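Long-range contacts in PF04016 domain protein (Desulfitobacterium hafniense, PDB 3L5O), which is of unknown function but may act in heavy-metal chelation, combining enolase-like and Rossmann-like folds around a possible active site: residues Gly30-Phe35 with Asn102-Asn107; Leu36-Val41 with Val48-Asn53; Lys142-Val147 with Tyr189-Cys194; Val147-His152 with Ile165-Pro170. All coordinates share one frame; numbering follows the deposited sequence.

Contact 1: Gly30-Phe35 with Asn102-Asn107; sequences GIPEDF and NAYYNN
Y104 holds CG anti to its backbone N (chi1 174°), which sends its ring from the last turn of helix 91-105 toward P32 and F35. F35 answers with CG beside its backbone N (chi1 -71°), and its ring turns a face to the tyrosine. The two rings form a T-shaped, edge-to-face pair. Their centroids are 5.0 Å apart and their planes stand at 83°. Y104 CD1 lies over the F35 face, 3.6 Å from F35 CZ. The Y104 ring in turn offers a face to P32. P32 CD sits over it in a CH-pi contact, 3.7 Å from the ring centroid. I31 passes the base of the tyrosine, with I31 CG2 4.1 Å from Y104 CB. I31 CG1 also meets Y105 CE2. The neighbouring Y105 OH lies 3.3 Å from G30 CA, and its polar partner is M27 O. No hydrogen bond crosses between the two segments, so the contact rests on apolar and aromatic packing. A serine in place of Y104 would probably leave the F35 face and P32 CD without their aromatic partner and open a gap between loop and helix. P32 to F35 form a type I turn in the loop between helix 22-29 and strand 39-42. Helix 79-83 packs against I31 and F35, and F35 also touches S51 of strand 46-51.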
loop_
_atom_site.group_PDB
_atom_site.type_symbol
_atom_site.label_atom_id
_atom_site.label_comp_id
_atom_site.label_asym_id
_atom_site.label_seq_id
_atom_site.Cartn_x
_atom_site.Cartn_y
_atom_site.Cartn_z
ATOM N N GLY A 30 3.752 15.646 -4.537
ATOM C CA GLY A 30 4.384 15.872 -3.253
ATOM C C GLY A 30 5.855 15.482 -3.167
ATOM O O GLY A 30 6.503 15.793 -2.186
ATOM N N ILE A 31 6.394 14.818 -4.183
ATOM C CA ILE A 31 7.792 14.382 -4.156
ATOM C C ILE A 31 8.722 15.499 -4.683
ATOM O O ILE A 31 8.605 15.917 -5.825
ATOM C CB ILE A 31 7.994 13.064 -4.981
ATOM C CG1 ILE A 31 7.072 11.939 -4.486
ATOM C CG2 ILE A 31 9.461 12.564 -4.905
ATOM C CD1 ILE A 31 7.012 10.739 -5.420
ATOM N N PRO A 32 9.669 15.968 -3.869
ATOM C CA PRO A 32 10.674 16.910 -4.365
ATOM C C PRO A 32 11.592 16.254 -5.396
ATOM O O PRO A 32 11.965 15.070 -5.305
ATOM C CB PRO A 32 11.448 17.308 -3.107
ATOM C CG PRO A 32 10.517 16.869 -1.945
ATOM C CD PRO A 32 9.867 15.645 -2.444
ATOM N N GLU A 33 11.926 17.048 -6.402
ATOM C CA GLU A 33 12.784 16.623 -7.511
ATOM C C GLU A 33 14.157 16.102 -7.147
ATOM O O GLU A 33 14.724 15.289 -7.876
ATOM C CB GLU A 33 13.050 17.812 -8.394
ATOM C CG GLU A 33 12.096 17.875 -9.521
ATOM C CD GLU A 33 12.577 18.883 -10.482
ATOM O OE1 GLU A 33 12.438 20.058 -10.139
ATOM O OE2 GLU A 33 13.143 18.457 -11.507
ATOM N N ASP A 34 14.693 16.622 -6.044
ATOM C CA ASP A 34 16.035 16.293 -5.576
ATOM C C ASP A 34 16.221 14.791 -5.339
ATOM O O ASP A 34 17.342 14.286 -5.435
ATOM C CB ASP A 34 16.327 17.047 -4.272
ATOM C CG ASP A 34 16.479 18.567 -4.475
ATOM O OD1 ASP A 34 16.445 19.060 -5.634
ATOM O OD2 ASP A 34 16.650 19.354 -3.506
ATOM N N PHE A 35 15.126 14.085 -5.045
ATOM C CA PHE A 35 15.191 12.654 -4.750
ATOM C C PHE A 35 15.380 11.833 -6.012
ATOM O O PHE A 35 14.567 11.941 -6.946
ATOM C CB PHE A 35 13.924 12.187 -4.034
ATOM C CG PHE A 35 13.814 12.679 -2.623
ATOM C CD1 PHE A 35 13.507 14.017 -2.359
ATOM C CD2 PHE A 35 14.042 11.829 -1.559
ATOM C CE1 PHE A 35 13.429 14.489 -1.063
ATOM C CE2 PHE A 35 13.965 12.298 -0.260
ATOM C CZ PHE A 35 13.661 13.638 -0.017
ATOM N N ASN A 102 6.954 5.433 -2.365
ATOM C CA ASN A 102 7.156 5.065 -0.960
ATOM C C ASN A 102 8.592 5.317 -0.513
ATOM O O ASN A 102 8.857 5.432 0.687
ATOM C CB ASN A 102 6.732 3.614 -0.712
ATOM C CG ASN A 102 5.216 3.435 -0.755
ATOM O OD1 ASN A 102 4.455 4.342 -0.436
ATOM N ND2 ASN A 102 4.786 2.272 -1.162
ATOM N N ALA A 103 9.513 5.430 -1.471
ATOM C CA ALA A 103 10.908 5.793 -1.173
ATOM C C ALA A 103 10.975 7.219 -0.651
ATOM O O ALA A 103 11.763 7.495 0.202
ATOM C CB ALA A 103 11.773 5.641 -2.387
ATOM N N TYR A 104 10.135 8.124 -1.153
ATOM C CA TYR A 104 10.033 9.465 -0.530
ATOM C C TYR A 104 9.258 9.381 0.808
ATOM O O TYR A 104 9.851 9.584 1.851
ATOM C CB TYR A 104 9.339 10.464 -1.424
ATOM C CG TYR A 104 9.117 11.779 -0.722
ATOM C CD1 TYR A 104 10.196 12.565 -0.319
ATOM C CD2 TYR A 104 7.844 12.246 -0.477
ATOM C CE1 TYR A 104 9.996 13.773 0.324
ATOM C CE2 TYR A 104 7.635 13.451 0.160
ATOM C CZ TYR A 104 8.708 14.206 0.550
ATOM O OH TYR A 104 8.450 15.392 1.165
ATOM N N TYR A 105 7.955 9.085 0.764
ATOM C CA TYR A 105 7.095 9.243 1.956
ATOM C C TYR A 105 7.471 8.382 3.170
ATOM O O TYR A 105 7.279 8.801 4.350
ATOM C CB TYR A 105 5.636 9.014 1.591
ATOM C CG TYR A 105 5.065 10.047 0.655
ATOM C CD1 TYR A 105 4.648 11.288 1.134
ATOM C CD2 TYR A 105 4.926 9.788 -0.709
ATOM C CE1 TYR A 105 4.140 12.252 0.285
ATOM C CE2 TYR A 105 4.414 10.762 -1.572
ATOM C CZ TYR A 105 4.013 11.991 -1.064
ATOM O OH TYR A 105 3.482 12.977 -1.878
ATOM N N ASN A 106 8.034 7.208 2.887
ATOM C CA ASN A 106 8.363 6.225 3.923
ATOM C C ASN A 106 9.835 6.232 4.290
ATOM O O ASN A 106 10.325 5.311 4.952
ATOM C CB ASN A 106 7.922 4.783 3.536
ATOM C CG ASN A 106 6.432 4.672 3.223
ATOM O OD1 ASN A 106 5.696 5.655 3.270
ATOM N ND2 ASN A 106 5.986 3.461 2.877
ATOM N N ASN A 107 10.539 7.273 3.849
ATOM C CA ASN A 107 11.862 7.618 4.336
ATOM C C ASN A 107 11.662 7.946 5.821
ATOM O O ASN A 107 10.742 8.675 6.146
ATOM C CB ASN A 107 12.375 8.854 3.538
ATOM C CG ASN A 107 13.716 9.308 3.966
ATOM O OD1 ASN A 107 13.970 9.476 5.147
ATOM N ND2 ASN A 107 14.604 9.519 3.006
#

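Contact 2: Leu36-Val41 with Val48-Asn53; sequences LVDELV and VIRSGN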
loop_
_atom_site.group_PDB
_atom_site.type_symbol
_atom_site.label_atom_id
_atom_site.label_comp_id
_atom_site.label_asym_id
_atom_site.label_seq_id
_atom_site.Cartn_x
_atom_site.Cartn_y
_atom_site.Cartn_z
ATOM N N LEU A 36 16.408 10.973 -6.017
ATOM C CA LEU A 36 16.687 10.089 -7.160
ATOM C C LEU A 36 16.444 8.648 -6.847
ATOM O O LEU A 36 16.408 8.270 -5.671
ATOM C CB LEU A 36 18.147 10.250 -7.618
ATOM C CG LEU A 36 18.664 11.673 -7.789
ATOM C CD1 LEU A 36 20.147 11.656 -8.123
ATOM C CD2 LEU A 36 17.892 12.401 -8.883
ATOM N N VAL A 37 16.197 7.855 -7.901
ATOM C CA VAL A 37 16.154 6.391 -7.817
ATOM C C VAL A 37 17.607 5.960 -7.729
ATOM O O VAL A 37 18.330 6.017 -8.730
ATOM C CB VAL A 37 15.506 5.761 -9.093
ATOM C CG1 VAL A 37 15.478 4.238 -9.021
ATOM C CG2 VAL A 37 14.086 6.293 -9.318
ATOM N N ASP A 38 18.073 5.616 -6.531
ATOM C CA ASP A 38 19.489 5.223 -6.351
ATOM C C ASP A 38 19.729 3.710 -6.473
ATOM O O ASP A 38 20.850 3.263 -6.725
ATOM C CB ASP A 38 20.032 5.765 -5.023
ATOM C CG ASP A 38 20.054 7.270 -5.007
ATOM O OD1 ASP A 38 20.543 7.857 -6.006
ATOM O OD2 ASP A 38 19.568 7.950 -4.086
ATOM N N GLU A 39 18.667 2.950 -6.285
ATOM C CA GLU A 39 18.727 1.490 -6.319
ATOM C C GLU A 39 17.327 0.985 -6.593
ATOM O O GLU A 39 16.364 1.552 -6.101
ATOM C CB GLU A 39 19.255 0.958 -4.979
ATOM C CG GLU A 39 20.242 -0.201 -5.080
ATOM C CD GLU A 39 20.490 -0.913 -3.738
ATOM O OE1 GLU A 39 20.368 -0.277 -2.657
ATOM O OE2 GLU A 39 20.797 -2.133 -3.769
ATOM N N LEU A 40 17.210 -0.109 -7.339
ATOM C CA LEU A 40 15.920 -0.638 -7.745
ATOM C C LEU A 40 16.028 -2.133 -8.040
ATOM O O LEU A 40 16.843 -2.543 -8.856
ATOM C CB LEU A 40 15.397 0.094 -8.987
ATOM C CG LEU A 40 14.213 -0.533 -9.739
ATOM C CD1 LEU A 40 12.982 -0.755 -8.886
ATOM C CD2 LEU A 40 13.858 0.361 -10.907
ATOM N N VAL A 41 15.213 -2.927 -7.353
ATOM C CA VAL A 41 15.107 -4.360 -7.629
ATOM C C VAL A 41 13.642 -4.747 -7.809
ATOM O O VAL A 41 12.769 -4.307 -7.055
ATOM C CB VAL A 41 15.742 -5.217 -6.515
ATOM C CG1 VAL A 41 15.467 -6.707 -6.760
ATOM C CG2 VAL A 41 17.235 -4.959 -6.432
ATOM N N VAL A 48 11.217 -2.879 -5.214
ATOM C CA VAL A 48 11.811 -2.073 -4.144
ATOM C C VAL A 48 12.756 -0.993 -4.726
ATOM O O VAL A 48 13.549 -1.249 -5.636
ATOM C CB VAL A 48 12.475 -2.967 -3.052
ATOM C CG1 VAL A 48 13.657 -3.726 -3.598
ATOM C CG2 VAL A 48 12.880 -2.143 -1.834
ATOM N N ILE A 49 12.623 0.225 -4.207
ATOM C CA ILE A 49 13.467 1.348 -4.576
ATOM C C ILE A 49 14.062 1.995 -3.332
ATOM O O ILE A 49 13.386 2.165 -2.348
ATOM C CB ILE A 49 12.633 2.378 -5.389
ATOM C CG1 ILE A 49 12.241 1.753 -6.729
ATOM C CG2 ILE A 49 13.373 3.682 -5.568
ATOM C CD1 ILE A 49 11.689 2.714 -7.744
ATOM N N ARG A 50 15.347 2.334 -3.410
ATOM C CA ARG A 50 16.027 3.223 -2.471
ATOM C C ARG A 50 16.262 4.576 -3.103
ATOM O O ARG A 50 16.721 4.644 -4.230
ATOM C CB ARG A 50 17.399 2.672 -2.101
ATOM C CG ARG A 50 18.077 3.483 -1.006
ATOM C CD ARG A 50 19.327 2.820 -0.414
ATOM N NE ARG A 50 20.417 2.667 -1.394
ATOM C CZ ARG A 50 21.191 3.635 -1.843
ATOM N NH1 ARG A 50 21.025 4.886 -1.437
ATOM N NH2 ARG A 50 22.147 3.358 -2.729
ATOM N N SER A 51 15.944 5.641 -2.367
ATOM C CA SER A 51 16.375 7.003 -2.683
ATOM C C SER A 51 17.016 7.529 -1.410
ATOM O O SER A 51 16.308 7.699 -0.418
ATOM C CB SER A 51 15.185 7.913 -3.046
ATOM O OG SER A 51 15.615 9.254 -3.322
ATOM N N GLY A 52 18.332 7.795 -1.453
ATOM C CA GLY A 52 19.114 8.052 -0.253
ATOM C C GLY A 52 18.994 7.003 0.846
ATOM O O GLY A 52 19.299 5.829 0.639
ATOM N N ASN A 53 18.544 7.440 2.019
ATOM C CA ASN A 53 18.267 6.571 3.178
ATOM C C ASN A 53 16.841 5.949 3.213
ATOM O O ASN A 53 16.506 5.178 4.125
ATOM C CB ASN A 53 18.554 7.410 4.443
ATOM C CG ASN A 53 18.195 6.711 5.737
ATOM O OD1 ASN A 53 18.689 5.621 6.033
ATOM N ND2 ASN A 53 17.358 7.367 6.545
#
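Main-chain hydrogen bonds join E39-V41 to V48-R50 as antiparallel strands of a beta hairpin. V41 and V48 form a hydrogen-bonded pair, with V41 N to V48 O at 2.9 Å and V48 N to V41 O at 2.8 Å. L40 and I49 form the non-hydrogen-bonded pair between this one and E39-R50. D38 and E39 both face R50 in a classic beta bulge. R50 O accepts from both, at 2.8 Å from D38 N and a longer 3.3 Å from E39 N.

Polar side chains tie the end away from V41-V48. S51 OG donates to L36 O at 2.7 Å. D38 OD2 takes the G52 N-H on its anti lone pair, in a nearly straight bond (176°). E39 OE1 uses its anti lone pair for a salt bridge to R50 NE, 3.2 Å away and near the guanidinium plane. The R50 chain bends at chi3 (64°), and its NH1 reaches G52 O. D38 CB lies over one guanidinium face.

Apolar contacts lie on both faces. L40 CD1 presses on I49 CG1 at a tight 3.4 Å. V37 CG1 touches I49 CG2, and helix 91-105 packs against I49. On the V41-V48 face, V41 CB meets V48 CG1, and helix 244-251 packs on both.

With E39 at NE and G52 O at NH1, the guanidinium is fixed in its rotation. The nearby D38 carboxylate probably adds to the field that steadies its positive charge.

Contact 3: Lys142-Val147 with Tyr189-Cys194; sequences KKVGVV and YVYITC
V147 and G145 sit in the tightly packed part of this contact, facing I192 and V190 across two parallel strands. The backbone bonds are short here. V147 N donates to Y191 O at 2.8 Å, and T193 N to V147 O at the same length. T193 OG1 caps A195 N, before helix 195-199, and a bound imidazole, probably from the crystallisation liquor, lies about 3 Å from the T193 side chain. Y191 N reaches G145 O at 2.9 Å. V147 CB meets I192 CG2, and helix 202-208 packs on both. On the other face, Y191 CG is anti to its carbonyl carbon (chi1 -54°). The ring therefore lies along the first strand. V144 CG1 approaches its edge, 3.8 Å from Y191 CE1, while V146 CG2 comes to Y191 CD1 obliquely at 4.1 Å. The Y191 OH bonds to S135.

Strands 143-147 and 189-193 run at 6°, in the middle of the mixed sheet of the Rossmann-like part. Strand 162-167 comes between them in the chain.

The K142 end is looser. The bond from Y189 N to K143 O lengthens to 3.2 Å. K142 is exposed; its CG only grazes the edge of the Y189 ring, and the rest of the lysine leads away.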
loop_
_atom_site.group_PDB
_atom_site.type_symbol
_atom_site.label_atom_id
_atom_site.label_comp_id
_atom_site.label_asym_id
_atom_site.label_seq_id
_atom_site.Cartn_x
_atom_site.Cartn_y
_atom_site.Cartn_z
ATOM N N LYS A 142 -20.380 -4.467 14.076
ATOM C CA LYS A 142 -20.527 -3.572 12.932
ATOM C C LYS A 142 -20.292 -4.314 11.633
ATOM O O LYS A 142 -19.827 -5.446 11.628
ATOM C CB LYS A 142 -19.563 -2.400 13.062
ATOM C CG LYS A 142 -19.728 -1.593 14.335
ATOM C CD LYS A 142 -21.135 -1.037 14.473
ATOM C CE LYS A 142 -21.162 0.138 15.418
ATOM N NZ LYS A 142 -22.559 0.456 15.864
ATOM N N LYS A 143 -20.677 -3.689 10.538
ATOM C CA LYS A 143 -20.425 -4.240 9.215
ATOM C C LYS A 143 -19.068 -3.806 8.648
ATOM O O LYS A 143 -18.775 -2.612 8.473
ATOM C CB LYS A 143 -21.558 -3.890 8.253
ATOM C CG LYS A 143 -21.413 -4.581 6.899
ATOM C CD LYS A 143 -22.752 -4.763 6.151
ATOM C CE LYS A 143 -22.553 -5.413 4.749
ATOM N NZ LYS A 143 -22.330 -6.885 4.844
ATOM N N VAL A 144 -18.240 -4.792 8.347
ATOM C CA VAL A 144 -16.843 -4.552 7.953
ATOM C C VAL A 144 -16.527 -5.170 6.582
ATOM O O VAL A 144 -16.856 -6.329 6.291
ATOM C CB VAL A 144 -15.854 -5.130 8.997
ATOM C CG1 VAL A 144 -14.405 -4.956 8.550
ATOM C CG2 VAL A 144 -16.087 -4.496 10.366
ATOM N N GLY A 145 -15.909 -4.376 5.725
ATOM C CA GLY A 145 -15.553 -4.826 4.396
ATOM C C GLY A 145 -14.043 -4.739 4.275
ATOM O O GLY A 145 -13.474 -3.699 4.580
ATOM N N VAL A 146 -13.416 -5.815 3.812
ATOM C CA VAL A 146 -11.967 -5.889 3.589
ATOM C C VAL A 146 -11.684 -6.263 2.138
ATOM O O VAL A 146 -12.160 -7.279 1.659
ATOM C CB VAL A 146 -11.308 -6.949 4.488
ATOM C CG1 VAL A 146 -9.801 -7.052 4.170
ATOM C CG2 VAL A 146 -11.529 -6.613 5.970
ATOM N N VAL A 147 -10.897 -5.444 1.440
ATOM C CA VAL A 147 -10.465 -5.750 0.080
ATOM C C VAL A 147 -8.979 -6.159 0.113
ATOM O O VAL A 147 -8.142 -5.388 0.532
ATOM C CB VAL A 147 -10.637 -4.536 -0.838
ATOM C CG1 VAL A 147 -10.200 -4.842 -2.256
ATOM C CG2 VAL A 147 -12.083 -4.032 -0.825
ATOM N N TYR A 189 -17.033 0.109 8.393
ATOM C CA TYR A 189 -15.570 0.199 8.380
ATOM C C TYR A 189 -15.060 -0.556 7.175
ATOM O O TYR A 189 -15.529 -1.654 6.886
ATOM C CB TYR A 189 -14.954 -0.403 9.639
ATOM C CG TYR A 189 -15.281 0.377 10.871
ATOM C CD1 TYR A 189 -14.500 1.464 11.246
ATOM C CD2 TYR A 189 -16.415 0.078 11.638
ATOM C CE1 TYR A 189 -14.807 2.214 12.364
ATOM C CE2 TYR A 189 -16.741 0.845 12.783
ATOM C CZ TYR A 189 -15.929 1.917 13.114
ATOM O OH TYR A 189 -16.209 2.692 14.212
ATOM N N VAL A 190 -14.089 0.024 6.488
ATOM C CA VAL A 190 -13.505 -0.595 5.292
ATOM C C VAL A 190 -11.982 -0.566 5.363
ATOM O O VAL A 190 -11.392 0.452 5.697
ATOM C CB VAL A 190 -13.986 0.130 4.016
ATOM C CG1 VAL A 190 -13.326 -0.450 2.792
ATOM C CG2 VAL A 190 -15.499 0.047 3.904
ATOM N N TYR A 191 -11.362 -1.699 5.065
ATOM C CA TYR A 191 -9.916 -1.818 4.890
ATOM C C TYR A 191 -9.599 -2.249 3.468
ATOM O O TYR A 191 -10.189 -3.208 2.957
ATOM C CB TYR A 191 -9.347 -2.881 5.850
ATOM C CG TYR A 191 -9.726 -2.623 7.267
ATOM C CD1 TYR A 191 -11.007 -2.966 7.720
ATOM C CD2 TYR A 191 -8.848 -2.008 8.157
ATOM C CE1 TYR A 191 -11.407 -2.708 9.002
ATOM C CE2 TYR A 191 -9.239 -1.760 9.481
ATOM C CZ TYR A 191 -10.532 -2.109 9.887
ATOM O OH TYR A 191 -10.990 -1.867 11.161
ATOM N N ILE A 192 -8.632 -1.592 2.841
ATOM C CA ILE A 192 -8.298 -1.863 1.466
ATOM C C ILE A 192 -6.791 -2.078 1.357
ATOM O O ILE A 192 -5.998 -1.230 1.770
ATOM C CB ILE A 192 -8.714 -0.694 0.540
ATOM C CG1 ILE A 192 -10.210 -0.378 0.645
ATOM C CG2 ILE A 192 -8.371 -1.007 -0.929
ATOM C CD1 ILE A 192 -10.560 1.011 0.086
ATOM N N THR A 193 -6.412 -3.195 0.763
ATOM C CA THR A 193 -5.041 -3.429 0.408
ATOM C C THR A 193 -4.406 -2.334 -0.474
ATOM O O THR A 193 -5.018 -1.785 -1.401
ATOM C CB THR A 193 -4.889 -4.769 -0.297
ATOM O OG1 THR A 193 -3.528 -4.920 -0.706
ATOM C CG2 THR A 193 -5.734 -4.838 -1.639
ATOM N N CYS A 194 -3.145 -2.053 -0.189
ATOM C CA CYS A 194 -2.398 -1.028 -0.926
ATOM C C CYS A 194 -2.159 -1.516 -2.372
ATOM O O CYS A 194 -1.833 -0.712 -3.239
ATOM C CB CYS A 194 -1.080 -0.735 -0.211
ATOM S SG CYS A 194 0.005 -2.186 -0.086
#

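Contact 4: Val147-His152 with Ile165-Pro170; sequences VGHFPH and ILEWSP
L166 and E167 meet V147 and G148 where strand 143-147 gives way to a loop beside strand 162-167. L166 has the largest share of buried surface. Its carbonyl O takes the G148 N-H at 3.0 Å in a nearly straight bond. The same oxygen receives a CA-H...O contact from V147 CA at 3.4 Å. L166 CB lies 4.4 Å from V147 CG2, on the same face of the sheet.

E167 comes next. Its chain is extended beyond CG, and CG rests 3.7 Å from G148 O. Its OE2 lies at the edge of the H149 ring, 3.2 Å from H149 CD2, with ring and carboxylate planes 42° apart. This is a contact with carbon, not a hydrogen bond. OE1 accepts from E171 N.

V147 is third. Beyond it the chain turns toward helix 153-157, as in the strand-to-helix loops of Rossmann-like folds. A bound imidazole lies about 4 Å from the V147 side chain.

A leucine in place of E167 would probably leave E171 N without its acceptor and remove the oxygen beside the H149 ring. G148 follows V147. Its backbone angles (phi 121°, psi 168°) would jam a CB against the preceding carbonyl O, and F150 CE2 would crowd it.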
loop_
_atom_site.group_PDB
_atom_site.type_symbol
_atom_site.label_atom_id
_atom_site.label_comp_id
_atom_site.label_asym_id
_atom_site.label_seq_id
_atom_site.Cartn_x
_atom_site.Cartn_y
_atom_site.Cartn_z
ATOM N N VAL A 147 -10.897 -5.444 1.440
ATOM C CA VAL A 147 -10.465 -5.750 0.080
ATOM C C VAL A 147 -8.979 -6.159 0.113
ATOM O O VAL A 147 -8.142 -5.388 0.532
ATOM C CB VAL A 147 -10.637 -4.536 -0.838
ATOM C CG1 VAL A 147 -10.200 -4.842 -2.256
ATOM C CG2 VAL A 147 -12.083 -4.032 -0.825
ATOM N N GLY A 148 -8.693 -7.389 -0.313
ATOM C CA GLY A 148 -7.362 -7.941 -0.317
ATOM C C GLY A 148 -7.248 -9.186 0.504
ATOM O O GLY A 148 -8.145 -9.565 1.281
ATOM N N HIS A 149 -6.124 -9.844 0.320
ATOM C CA HIS A 149 -5.813 -11.054 1.049
ATOM C C HIS A 149 -4.895 -10.690 2.243
ATOM O O HIS A 149 -3.790 -10.175 2.060
ATOM C CB HIS A 149 -5.160 -12.078 0.122
ATOM C CG HIS A 149 -4.828 -13.362 0.808
ATOM N ND1 HIS A 149 -3.532 -13.815 0.959
ATOM C CD2 HIS A 149 -5.620 -14.262 1.439
ATOM C CE1 HIS A 149 -3.546 -14.954 1.633
ATOM N NE2 HIS A 149 -4.799 -15.249 1.932
ATOM N N PHE A 150 -5.405 -10.896 3.452
ATOM C CA PHE A 150 -4.653 -10.693 4.686
ATOM C C PHE A 150 -4.664 -11.994 5.489
ATOM O O PHE A 150 -5.727 -12.476 5.915
ATOM C CB PHE A 150 -5.260 -9.551 5.481
ATOM C CG PHE A 150 -5.219 -8.230 4.731
ATOM C CD1 PHE A 150 -4.064 -7.489 4.689
ATOM C CD2 PHE A 150 -6.321 -7.787 4.009
ATOM C CE1 PHE A 150 -4.014 -6.288 3.978
ATOM C CE2 PHE A 150 -6.268 -6.603 3.288
ATOM C CZ PHE A 150 -5.118 -5.853 3.289
ATOM N N PRO A 151 -3.506 -12.592 5.709
ATOM C CA PRO A 151 -3.479 -13.848 6.464
ATOM C C PRO A 151 -4.224 -13.769 7.807
ATOM O O PRO A 151 -4.090 -12.772 8.528
ATOM C CB PRO A 151 -1.981 -14.106 6.673
ATOM C CG PRO A 151 -1.299 -13.365 5.596
ATOM C CD PRO A 151 -2.170 -12.199 5.236
ATOM N N HIS A 152 -5.021 -14.801 8.103
ATOM C CA HIS A 152 -5.682 -15.035 9.410
ATOM C C HIS A 152 -6.778 -14.069 9.755
ATOM O O HIS A 152 -7.288 -14.099 10.847
ATOM C CB HIS A 152 -4.685 -15.011 10.563
ATOM C CG HIS A 152 -3.419 -15.704 10.250
ATOM N ND1 HIS A 152 -3.397 -16.976 9.734
ATOM C CD2 HIS A 152 -2.134 -15.304 10.349
ATOM C CE1 HIS A 152 -2.145 -17.330 9.520
ATOM N NE2 HIS A 152 -1.359 -16.339 9.896
ATOM N N ILE A 165 -14.976 -10.287 3.022
ATOM C CA ILE A 165 -13.661 -10.246 2.375
ATOM C C ILE A 165 -13.890 -10.343 0.882
ATOM O O ILE A 165 -14.665 -11.184 0.442
ATOM C CB ILE A 165 -12.724 -11.365 2.870
ATOM C CG1 ILE A 165 -12.425 -11.168 4.368
ATOM C CG2 ILE A 165 -11.353 -11.338 2.077
ATOM C CD1 ILE A 165 -11.865 -12.355 5.037
ATOM N N LEU A 166 -13.282 -9.419 0.142
ATOM C CA LEU A 166 -13.379 -9.290 -1.322
ATOM C C LEU A 166 -11.994 -9.414 -1.873
ATOM O O LEU A 166 -11.091 -8.744 -1.387
ATOM C CB LEU A 166 -13.940 -7.929 -1.698
ATOM C CG LEU A 166 -15.381 -7.601 -1.300
ATOM C CD1 LEU A 166 -15.472 -6.895 0.058
ATOM C CD2 LEU A 166 -15.979 -6.737 -2.323
ATOM N N GLU A 167 -11.804 -10.293 -2.861
ATOM C CA GLU A 167 -10.502 -10.490 -3.526
ATOM C C GLU A 167 -10.675 -10.700 -5.033
ATOM O O GLU A 167 -11.721 -11.140 -5.492
ATOM C CB GLU A 167 -9.813 -11.731 -2.959
ATOM C CG GLU A 167 -9.530 -11.699 -1.457
ATOM C CD GLU A 167 -9.239 -13.079 -0.883
ATOM O OE1 GLU A 167 -10.005 -14.002 -1.164
ATOM O OE2 GLU A 167 -8.254 -13.240 -0.134
ATOM N N TRP A 168 -9.631 -10.435 -5.811
ATOM C CA TRP A 168 -9.613 -10.744 -7.254
ATOM C C TRP A 168 -9.875 -12.181 -7.490
ATOM O O TRP A 168 -10.637 -12.514 -8.386
ATOM C CB TRP A 168 -8.260 -10.404 -7.910
ATOM C CG TRP A 168 -8.121 -8.980 -8.307
ATOM C CD1 TRP A 168 -7.197 -8.072 -7.834
ATOM C CD2 TRP A 168 -8.913 -8.273 -9.273
ATOM N NE1 TRP A 168 -7.376 -6.850 -8.444
ATOM C CE2 TRP A 168 -8.419 -6.937 -9.331
ATOM C CE3 TRP A 168 -10.003 -8.621 -10.097
ATOM C CZ2 TRP A 168 -8.973 -5.959 -10.174
ATOM C CZ3 TRP A 168 -10.556 -7.642 -10.949
ATOM C CH2 TRP A 168 -10.039 -6.321 -10.969
ATOM N N SER A 169 -9.215 -13.036 -6.711
ATOM C CA SER A 169 -9.342 -14.474 -6.839
ATOM C C SER A 169 -9.749 -15.010 -5.489
ATOM O O SER A 169 -8.897 -15.392 -4.692
ATOM C CB SER A 169 -8.004 -15.119 -7.278
ATOM O OG SER A 169 -7.557 -14.610 -8.526
ATOM N N PRO A 170 -11.042 -15.033 -5.199
ATOM C CA PRO A 170 -11.483 -15.301 -3.833
ATOM C C PRO A 170 -11.282 -16.737 -3.344
ATOM O O PRO A 170 -11.503 -17.685 -4.097
ATOM C CB PRO A 170 -12.967 -14.952 -3.874
ATOM C CG PRO A 170 -13.361 -15.059 -5.304
ATOM C CD PRO A 170 -12.166 -14.791 -6.118
#

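In the fold
Contacts 1 and 2 lie in the N-terminal half, on one side of the chain's centre. Contacts 3 and 4 follow along the chain and lie on the opposite side. Within each pair the centres are about 10 Å apart; between pairs they are 28 to 31 Å apart. Contact 2 falls within the span of chain that contact 1 brackets, and A103 of contact 1 packs on I49 and S51 of the hairpin. Contact 4 likewise falls between the two segments of contact 3. These two share V147 and the seven-stranded mixed sheet, where strand 143-147 lies between 162-167 and 189-193. The two groups are consistent with the enolase-like and Rossmann-like parts of the protein.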